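Type I polyketide synthase PikAII (Streptomyces venezuelae, PDB 3QP9) contributes a C2-type ketoreductase region to a modular polyketide synthase, a type that probably epimerises the alpha-substituent of the polyketide intermediate rather than reducing its ketone. Local coordinates at residues S49-V54 and G75-Q80; W116-H121 and V167-Q172; P125-R130 and K373-L378. All coordinates share one frame; numbering follows the deposited sequence.

Contact 1. Residues S49-V54 and G75-Q80; sequences SGRWLV and GADPVQ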
loop_
_atom_site.group_PDB
_atom_site.type_symbol
_atom_site.label_atom_id
_atom_site.label_comp_id
_atom_site.label_asym_id
_atom_site.label_seq_id
_atom_site.Cartn_x
_atom_site.Cartn_y
_atom_site.Cartn_z
ATOM N N SER A 49 19.360 21.568 12.476
ATOM C CA SER A 49 20.544 22.309 12.062
ATOM C C SER A 49 21.146 21.800 10.766
ATOM O O SER A 49 20.804 20.707 10.273
ATOM C CB SER A 49 21.625 22.298 13.164
ATOM O OG SER A 49 21.922 20.974 13.597
ATOM N N GLY A 50 22.056 22.602 10.219
ATOM C CA GLY A 50 22.827 22.242 9.032
ATOM C C GLY A 50 22.099 22.339 7.705
ATOM O O GLY A 50 20.988 22.877 7.615
ATOM N N ARG A 51 22.707 21.762 6.675
ATOM C CA ARG A 51 22.185 21.871 5.332
ATOM C C ARG A 51 21.131 20.773 5.134
ATOM O O ARG A 51 21.459 19.576 5.323
ATOM C CB ARG A 51 23.312 21.722 4.296
ATOM C CG ARG A 51 22.876 21.819 2.815
ATOM C CD ARG A 51 22.753 23.233 2.275
ATOM N NE ARG A 51 23.790 24.131 2.804
ATOM C CZ ARG A 51 24.820 24.643 2.122
ATOM N NH1 ARG A 51 25.014 24.381 0.829
ATOM N NH2 ARG A 51 25.666 25.451 2.751
ATOM N N TRP A 52 19.912 21.193 4.720
ATOM C CA TRP A 52 18.829 20.285 4.272
ATOM C C TRP A 52 18.594 20.458 2.768
ATOM O O TRP A 52 18.341 21.575 2.280
ATOM C CB TRP A 52 17.522 20.482 5.092
ATOM C CG TRP A 52 17.576 19.677 6.389
ATOM C CD1 TRP A 52 18.297 20.002 7.513
ATOM C CD2 TRP A 52 16.973 18.379 6.669
ATOM N NE1 TRP A 52 18.147 19.023 8.469
ATOM C CE2 TRP A 52 17.362 18.011 7.963
ATOM C CE3 TRP A 52 16.114 17.528 5.960
ATOM C CZ2 TRP A 52 16.936 16.817 8.570
ATOM C CZ3 TRP A 52 15.727 16.304 6.550
ATOM C CH2 TRP A 52 16.137 15.981 7.843
ATOM N N LEU A 53 18.674 19.391 2.002
ATOM C CA LEU A 53 18.299 19.512 0.610
ATOM C C LEU A 53 16.811 19.237 0.508
ATOM O O LEU A 53 16.323 18.223 1.058
ATOM C CB LEU A 53 19.051 18.497 -0.263
ATOM C CG LEU A 53 20.580 18.556 -0.255
ATOM C CD1 LEU A 53 21.108 17.635 -1.305
ATOM C CD2 LEU A 53 21.141 19.998 -0.427
ATOM N N VAL A 54 16.103 20.110 -0.179
ATOM C CA VAL A 54 14.686 19.910 -0.407
ATOM C C VAL A 54 14.491 19.628 -1.860
ATOM O O VAL A 54 14.767 20.464 -2.696
ATOM C CB VAL A 54 13.834 21.076 0.111
ATOM C CG1 VAL A 54 12.296 20.832 -0.111
ATOM C CG2 VAL A 54 14.202 21.324 1.556
ATOM N N GLY A 75 15.464 26.205 12.155
ATOM C CA GLY A 75 16.902 26.357 12.396
ATOM C C GLY A 75 17.795 25.528 11.499
ATOM O O GLY A 75 18.959 25.350 11.820
ATOM N N ALA A 76 17.254 25.036 10.381
ATOM C CA ALA A 76 18.044 24.379 9.328
ATOM C C ALA A 76 18.551 25.455 8.372
ATOM O O ALA A 76 18.065 26.563 8.420
ATOM C CB ALA A 76 17.193 23.406 8.554
ATOM N N ASP A 77 19.488 25.108 7.484
ATOM C CA ASP A 77 19.801 25.936 6.287
ATOM C C ASP A 77 19.266 25.195 5.043
ATOM O O ASP A 77 19.951 24.347 4.501
ATOM C CB ASP A 77 21.324 26.244 6.189
ATOM C CG ASP A 77 21.721 27.035 4.898
ATOM O OD1 ASP A 77 20.905 27.858 4.385
ATOM O OD2 ASP A 77 22.871 26.829 4.392
ATOM N N PRO A 78 18.016 25.475 4.614
ATOM C CA PRO A 78 17.425 24.691 3.502
ATOM C C PRO A 78 17.866 25.104 2.095
ATOM O O PRO A 78 17.836 26.287 1.732
ATOM C CB PRO A 78 15.914 24.932 3.641
ATOM C CG PRO A 78 15.767 26.074 4.574
ATOM C CD PRO A 78 17.091 26.498 5.130
ATOM N N VAL A 79 18.228 24.117 1.288
ATOM C CA VAL A 79 18.508 24.367 -0.132
ATOM C C VAL A 79 17.498 23.643 -1.036
ATOM O O VAL A 79 17.435 22.400 -1.059
ATOM C CB VAL A 79 19.980 23.933 -0.517
ATOM C CG1 VAL A 79 20.264 24.172 -2.013
ATOM C CG2 VAL A 79 20.990 24.680 0.341
ATOM N N GLN A 80 16.731 24.398 -1.800
ATOM C CA GLN A 80 15.865 23.780 -2.807
ATOM C C GLN A 80 16.558 23.275 -4.046
ATOM O O GLN A 80 17.440 23.936 -4.617
ATOM C CB GLN A 80 14.765 24.731 -3.220
ATOM C CG GLN A 80 13.745 24.140 -4.153
ATOM C CD GLN A 80 12.494 24.999 -4.243
ATOM O OE1 GLN A 80 12.212 25.787 -3.342
ATOM N NE2 GLN A 80 11.755 24.866 -5.347
#
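Residues 49-54 and 75-80 pair as neighbouring parallel strands, joined first by backbone hydrogen bonds. Asp-77 N donates to Gly-50 O at 2.7 Å. Trp-52 N reaches Asp-77 O at 3.2 Å, the longest of the four. Val-79 N donates to Trp-52 O at 2.7 Å, and Val-54 N to Val-79 O at 2.8 Å. Asp-77, Trp-52 and Val-79 thus each use both N and O across the gap. Pro-78 falls between two donors, so its missing N-H costs this pairing nothing.

The charged contact is a long salt bridge, Arg-51 NE to Asp-77 OD2 at 3.3 Å. The two side chains run alongside each other. Arg-51 sets off with CG trans to its backbone N (chi1 180°), then bends at chi2 and chi3, which brings NE over to the acid. The guanidinium and carboxylate planes are turned 77° apart, so this is no flat two-pronged pair.

Apolar contacts lie on both faces. Beside the salt bridge, Leu-53 CD2 meets Val-79 CB at 4.1 Å, and helix 89-102 covers Leu-53. On the other face, Trp-52 CD1 touches Ala-76 CB at 3.7 Å, while Ser-49 O lies in the plane of the indole at its edge. There Val-54 and Pro-78 both pack on Leu-71 of helix 65-73. That helix ends at Gly-75 in a Schellman motif, which turns the chain into the second strand. Strand 51-57, helix 65-73 and strand 77-83 form a beta-alpha-beta unit, the building block of the Rossmann-type fold of ketoreductases.

Contact 2. Residues W116-H121 and V167-Q172; sequences WDESAH and VTSPAQ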
loop_
_atom_site.group_PDB
_atom_site.type_symbol
_atom_site.label_atom_id
_atom_site.label_comp_id
_atom_site.label_asym_id
_atom_site.label_seq_id
_atom_site.Cartn_x
_atom_site.Cartn_y
_atom_site.Cartn_z
ATOM N N TRP A 116 4.364 14.843 -4.270
ATOM C CA TRP A 116 3.323 15.830 -4.518
ATOM C C TRP A 116 3.003 15.944 -5.981
ATOM O O TRP A 116 1.934 16.428 -6.315
ATOM C CB TRP A 116 3.637 17.224 -3.976
ATOM C CG TRP A 116 3.821 17.231 -2.513
ATOM C CD1 TRP A 116 3.789 16.149 -1.654
ATOM C CD2 TRP A 116 4.086 18.369 -1.722
ATOM N NE1 TRP A 116 4.029 16.577 -0.350
ATOM C CE2 TRP A 116 4.226 17.935 -0.385
ATOM C CE3 TRP A 116 4.254 19.716 -2.016
ATOM C CZ2 TRP A 116 4.528 18.804 0.638
ATOM C CZ3 TRP A 116 4.569 20.581 -0.987
ATOM C CH2 TRP A 116 4.637 20.132 0.328
ATOM N N ASP A 117 3.897 15.441 -6.824
ATOM C CA ASP A 117 3.628 15.400 -8.224
ATOM C C ASP A 117 2.676 14.238 -8.571
ATOM O O ASP A 117 3.090 13.129 -8.874
ATOM C CB ASP A 117 4.920 15.331 -9.039
ATOM C CG ASP A 117 4.673 15.501 -10.568
ATOM O OD1 ASP A 117 3.504 15.523 -11.023
ATOM O OD2 ASP A 117 5.668 15.662 -11.312
ATOM N N GLU A 118 1.408 14.565 -8.667
ATOM C CA GLU A 118 0.399 13.582 -9.040
ATOM C C GLU A 118 0.109 13.454 -10.518
ATOM O O GLU A 118 -0.832 12.747 -10.922
ATOM C CB GLU A 118 -0.901 13.944 -8.347
ATOM C CG GLU A 118 -0.688 14.246 -6.930
ATOM C CD GLU A 118 -0.973 13.011 -6.065
ATOM O OE1 GLU A 118 -0.368 11.906 -6.339
ATOM O OE2 GLU A 118 -1.846 13.176 -5.182
ATOM N N SER A 119 0.904 14.119 -11.333
ATOM C CA SER A 119 0.662 14.127 -12.770
ATOM C C SER A 119 0.831 12.749 -13.369
ATOM O O SER A 119 1.609 11.955 -12.897
ATOM C CB SER A 119 1.610 15.143 -13.471
ATOM O OG SER A 119 2.933 14.661 -13.429
ATOM N N ALA A 120 0.099 12.490 -14.441
ATOM C CA ALA A 120 0.309 11.292 -15.271
ATOM C C ALA A 120 1.686 11.157 -15.907
ATOM O O ALA A 120 2.292 12.126 -16.395
ATOM C CB ALA A 120 -0.754 11.210 -16.377
ATOM N N HIS A 121 2.181 9.937 -15.908
ATOM C CA HIS A 121 3.429 9.653 -16.598
ATOM C C HIS A 121 3.104 9.125 -17.993
ATOM O O HIS A 121 2.274 8.220 -18.131
ATOM C CB HIS A 121 4.253 8.664 -15.809
ATOM C CG HIS A 121 5.574 8.345 -16.419
ATOM N ND1 HIS A 121 6.762 8.829 -15.913
ATOM C CD2 HIS A 121 5.905 7.548 -17.460
ATOM C CE1 HIS A 121 7.770 8.358 -16.630
ATOM N NE2 HIS A 121 7.274 7.582 -17.579
ATOM N N VAL A 167 -8.407 9.335 3.377
ATOM C CA VAL A 167 -7.367 9.385 2.398
ATOM C C VAL A 167 -7.888 10.221 1.213
ATOM O O VAL A 167 -8.954 9.935 0.726
ATOM C CB VAL A 167 -7.062 7.986 1.910
ATOM C CG1 VAL A 167 -6.021 8.043 0.749
ATOM C CG2 VAL A 167 -6.500 7.083 3.114
ATOM N N THR A 168 -7.128 11.242 0.805
ATOM C CA THR A 168 -7.467 12.077 -0.354
ATOM C C THR A 168 -6.484 11.790 -1.482
ATOM O O THR A 168 -6.802 12.074 -2.588
ATOM C CB THR A 168 -7.452 13.571 -0.055
ATOM O OG1 THR A 168 -6.254 13.889 0.672
ATOM C CG2 THR A 168 -8.716 14.000 0.746
ATOM N N SER A 169 -5.338 11.172 -1.220
ATOM C CA SER A 169 -4.387 10.773 -2.318
ATOM C C SER A 169 -3.860 9.350 -2.219
ATOM O O SER A 169 -2.802 9.110 -1.680
ATOM C CB SER A 169 -3.229 11.698 -2.432
ATOM O OG SER A 169 -2.384 11.043 -3.363
ATOM N N PRO A 170 -4.636 8.377 -2.709
ATOM C CA PRO A 170 -4.285 7.027 -2.601
ATOM C C PRO A 170 -3.013 6.829 -3.408
ATOM O O PRO A 170 -2.173 5.973 -3.058
ATOM C CB PRO A 170 -5.510 6.342 -3.246
ATOM C CG PRO A 170 -6.134 7.485 -4.084
ATOM C CD PRO A 170 -6.046 8.513 -3.114
ATOM N N ALA A 171 -2.801 7.649 -4.438
ATOM C CA ALA A 171 -1.532 7.478 -5.132
ATOM C C ALA A 171 -0.309 7.764 -4.281
ATOM O O ALA A 171 0.711 7.064 -4.417
ATOM C CB ALA A 171 -1.477 8.326 -6.441
ATOM N N GLN A 172 -0.386 8.746 -3.391
ATOM C CA GLN A 172 0.797 9.035 -2.512
ATOM C C GLN A 172 1.045 7.904 -1.497
ATOM O O GLN A 172 2.156 7.750 -1.023
ATOM C CB GLN A 172 0.664 10.411 -1.851
ATOM C CG GLN A 172 0.811 11.583 -2.855
ATOM C CD GLN A 172 0.841 12.902 -2.201
ATOM O OE1 GLN A 172 1.551 13.070 -1.204
ATOM N NE2 GLN A 172 0.125 13.921 -2.796
#
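Glu-118 reaches across to Ser-169 and Gln-172, and its oxygen OE2 takes a hydrogen bond from each. The two donors come from different directions. Ser-169 OG donates to Glu-118 OE2 at 2.9 Å and is met by the syn lone pair of that oxygen, on the side of the other oxygen. Gln-172 NE2 sits 3.2 Å from Glu-118 OE2 and approaches from above the carboxylate. Its N-H is nearly straight on the oxygen (172°), and the oxygen lies in the amide plane. The two side chains cross at about a right angle, with carboxylate and amide planes 75° apart. A bend at chi2 of Glu-118 (-96°) swings the carboxylate over to these donors.

The other end of the amide is also held. Gln-172 OE1 accepts from the backbone N of His-156, so the flip of the amide is settled by partners at both ends. Trp-116 lies across this group, its CD1 3.8 Å from Gln-172 OE1. Its ring also meets His-156 edge-to-face.

Ser-169 has a second task. It is the N-cap of helix 170-185, and its OG accepts from Gln-172 N at 3.0 Å. The hydroxyl thus takes one bond from the helix and gives one to the acid.

Glu-118 OE1 is buried without a polar partner in the model, and Ala-171 CB lies 3.7 Å from it. The two donors on OE2, and perhaps the nearby helix start, would favour a negative charge, while the unpartnered OE1 would work against it, so the balance is open.

Contact 3. Residues P125-R130 and K373-L378; sequences PAPFTR and KATAAL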
loop_
_atom_site.group_PDB
_atom_site.type_symbol
_atom_site.label_atom_id
_atom_site.label_comp_id
_atom_site.label_asym_id
_atom_site.label_seq_id
_atom_site.Cartn_x
_atom_site.Cartn_y
_atom_site.Cartn_z
ATOM N N PRO A 125 -0.456 4.034 -17.332
ATOM C CA PRO A 125 -1.816 4.451 -16.904
ATOM C C PRO A 125 -1.837 4.882 -15.420
ATOM O O PRO A 125 -0.859 4.646 -14.711
ATOM C CB PRO A 125 -2.672 3.192 -17.127
ATOM C CG PRO A 125 -1.755 2.056 -17.028
ATOM C CD PRO A 125 -0.360 2.583 -17.551
ATOM N N ALA A 126 -2.922 5.513 -14.961
ATOM C CA ALA A 126 -3.095 5.749 -13.542
ATOM C C ALA A 126 -3.222 4.350 -12.827
ATOM O O ALA A 126 -3.734 3.365 -13.432
ATOM C CB ALA A 126 -4.311 6.634 -13.304
ATOM N N PRO A 127 -2.813 4.253 -11.535
ATOM C CA PRO A 127 -2.583 5.380 -10.587
ATOM C C PRO A 127 -1.117 5.737 -10.490
ATOM O O PRO A 127 -0.768 6.707 -9.822
ATOM C CB PRO A 127 -3.061 4.788 -9.217
ATOM C CG PRO A 127 -2.802 3.303 -9.309
ATOM C CD PRO A 127 -2.848 2.940 -10.820
ATOM N N PHE A 128 -0.250 4.976 -11.156
ATOM C CA PHE A 128 1.184 5.381 -11.195
ATOM C C PHE A 128 1.269 6.858 -11.577
ATOM O O PHE A 128 0.587 7.287 -12.527
ATOM C CB PHE A 128 1.973 4.532 -12.186
ATOM C CG PHE A 128 3.440 4.877 -12.217
ATOM C CD1 PHE A 128 4.314 4.291 -11.302
ATOM C CD2 PHE A 128 3.940 5.751 -13.167
ATOM C CE1 PHE A 128 5.690 4.583 -11.315
ATOM C CE2 PHE A 128 5.315 6.042 -13.172
ATOM C CZ PHE A 128 6.172 5.467 -12.223
ATOM N N THR A 129 2.013 7.656 -10.802
ATOM C CA THR A 129 2.206 9.114 -11.120
ATOM C C THR A 129 3.677 9.438 -11.321
ATOM O O THR A 129 4.543 8.586 -11.065
ATOM C CB THR A 129 1.646 10.107 -10.030
ATOM O OG1 THR A 129 2.517 10.171 -8.902
ATOM C CG2 THR A 129 0.219 9.764 -9.582
ATOM N N ARG A 130 3.983 10.652 -11.786
ATOM C CA ARG A 130 5.396 10.992 -12.043
ATOM C C ARG A 130 6.155 11.014 -10.723
ATOM O O ARG A 130 7.304 10.586 -10.634
ATOM C CB ARG A 130 5.481 12.329 -12.737
ATOM C CG ARG A 130 5.114 12.254 -14.246
ATOM C CD ARG A 130 5.449 13.601 -14.959
ATOM N NE ARG A 130 4.584 13.874 -16.130
ATOM C CZ ARG A 130 4.906 14.653 -17.172
ATOM N NH1 ARG A 130 4.044 14.816 -18.172
ATOM N NH2 ARG A 130 6.082 15.260 -17.223
ATOM N N LYS A 373 -1.255 -4.481 -10.172
ATOM C CA LYS A 373 -1.866 -4.675 -8.853
ATOM C C LYS A 373 -3.013 -3.706 -8.588
ATOM O O LYS A 373 -4.014 -4.029 -7.917
ATOM C CB LYS A 373 -0.853 -4.613 -7.698
ATOM C CG LYS A 373 0.103 -5.781 -7.508
ATOM C CD LYS A 373 -0.500 -7.176 -7.632
ATOM C CE LYS A 373 -0.726 -7.853 -6.308
ATOM N NZ LYS A 373 -1.088 -9.290 -6.498
ATOM N N ALA A 374 -2.908 -2.539 -9.162
ATOM C CA ALA A 374 -3.831 -1.444 -8.809
ATOM C C ALA A 374 -4.736 -0.828 -9.874
ATOM O O ALA A 374 -5.754 -0.227 -9.521
ATOM C CB ALA A 374 -3.028 -0.324 -8.137
ATOM N N THR A 375 -4.385 -0.876 -11.140
ATOM C CA THR A 375 -5.190 -0.144 -12.177
ATOM C C THR A 375 -6.626 -0.683 -12.356
ATOM O O THR A 375 -7.633 0.118 -12.524
ATOM C CB THR A 375 -4.463 -0.111 -13.537
ATOM O OG1 THR A 375 -3.281 0.707 -13.365
ATOM C CG2 THR A 375 -5.358 0.517 -14.639
ATOM N N ALA A 376 -6.741 -2.002 -12.384
ATOM C CA ALA A 376 -8.106 -2.560 -12.451
ATOM C C ALA A 376 -8.988 -2.161 -11.250
ATOM O O ALA A 376 -10.197 -1.905 -11.365
ATOM C CB ALA A 376 -8.040 -4.073 -12.685
ATOM N N ALA A 377 -8.381 -2.106 -10.056
ATOM C CA ALA A 377 -9.089 -1.761 -8.857
ATOM C C ALA A 377 -9.464 -0.318 -8.939
ATOM O O ALA A 377 -10.568 0.033 -8.546
ATOM C CB ALA A 377 -8.215 -2.064 -7.577
ATOM N N LEU A 378 -8.576 0.487 -9.532
ATOM C CA LEU A 378 -8.889 1.908 -9.778
ATOM C C LEU A 378 -10.137 2.051 -10.611
ATOM O O LEU A 378 -11.049 2.787 -10.205
ATOM C CB LEU A 378 -7.700 2.690 -10.363
ATOM C CG LEU A 378 -8.041 4.119 -10.849
ATOM C CD1 LEU A 378 -8.097 5.010 -9.642
ATOM C CD2 LEU A 378 -6.942 4.609 -11.764
#
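Thr-375 and the Ala-126 to Pro-127 peptide form the tight part of this contact. Thr-375 OG1 donates to Ala-126 O at 2.7 Å. It comes in at an angle of 133° at the oxygen, tilted 23° from the carbonyl plane. The peptide bond before Pro-127 is cis, which places Ala-126 O and Pro-127 CD on the same side. Both then face the hydroxyl: Pro-127 CD lies 3.4 Å from Thr-375 OG1. The threonine holds OG1 trans to its carbonyl carbon (chi1 -67°), pointing it at the loop rather than along its own helix. Its methyl CG2 also lies close to the same carbonyl, 3.5 Å from Ala-126 O.

Next to this bond, Pro-127 CG packs on Ala-374 CB at 3.8 Å. Phe-421 of helix 413-426 touches both residues, and Val-370, earlier on helix 363-386, also meets Pro-127. This end of the contact is buried.

The other side is more open. Pro-125 and Ala-126 are exposed to solvent. Pro-125 crosses Thr-375 at about a right angle, and its CG comes no closer than 4.2 Å to Thr-375 OG1. Ala-126 CB meets Leu-378 CD2 at 3.7 Å, one turn further along helix 363-386 from Ala-374.

A single polar bond thus joins the loop to the helix, with proline, alanine and leucine carbons around it. It gives the carbonyl before the cis-proline a donor from within the KR domain and fixes the hydroxyl of a buried threonine. No charged group takes part; the pairs Ala-126 with Leu-378 and Pro-127 with Ala-374 are apolar.

How the contacts relate
From the N terminus, contact 1 closes first. It pairs two successive strands, and the chain between them runs through helix 65-73, at one outer edge of the N-terminal half of the chain. Contacts 2 and 3 follow it in series and cross each other. Residues 116-121 and 125-130 share the loop between strand 109-112 and helix 130-144. Contact 2 closes back on the start of helix 170-185. Contact 3 makes a much longer closure, to helix 363-386 in the KR domain. Their centres are 10 Å apart, and they touch where Ser-119 O meets Arg-130 N. Contact 1 lies apart, its centre 26 Å from that of contact 2.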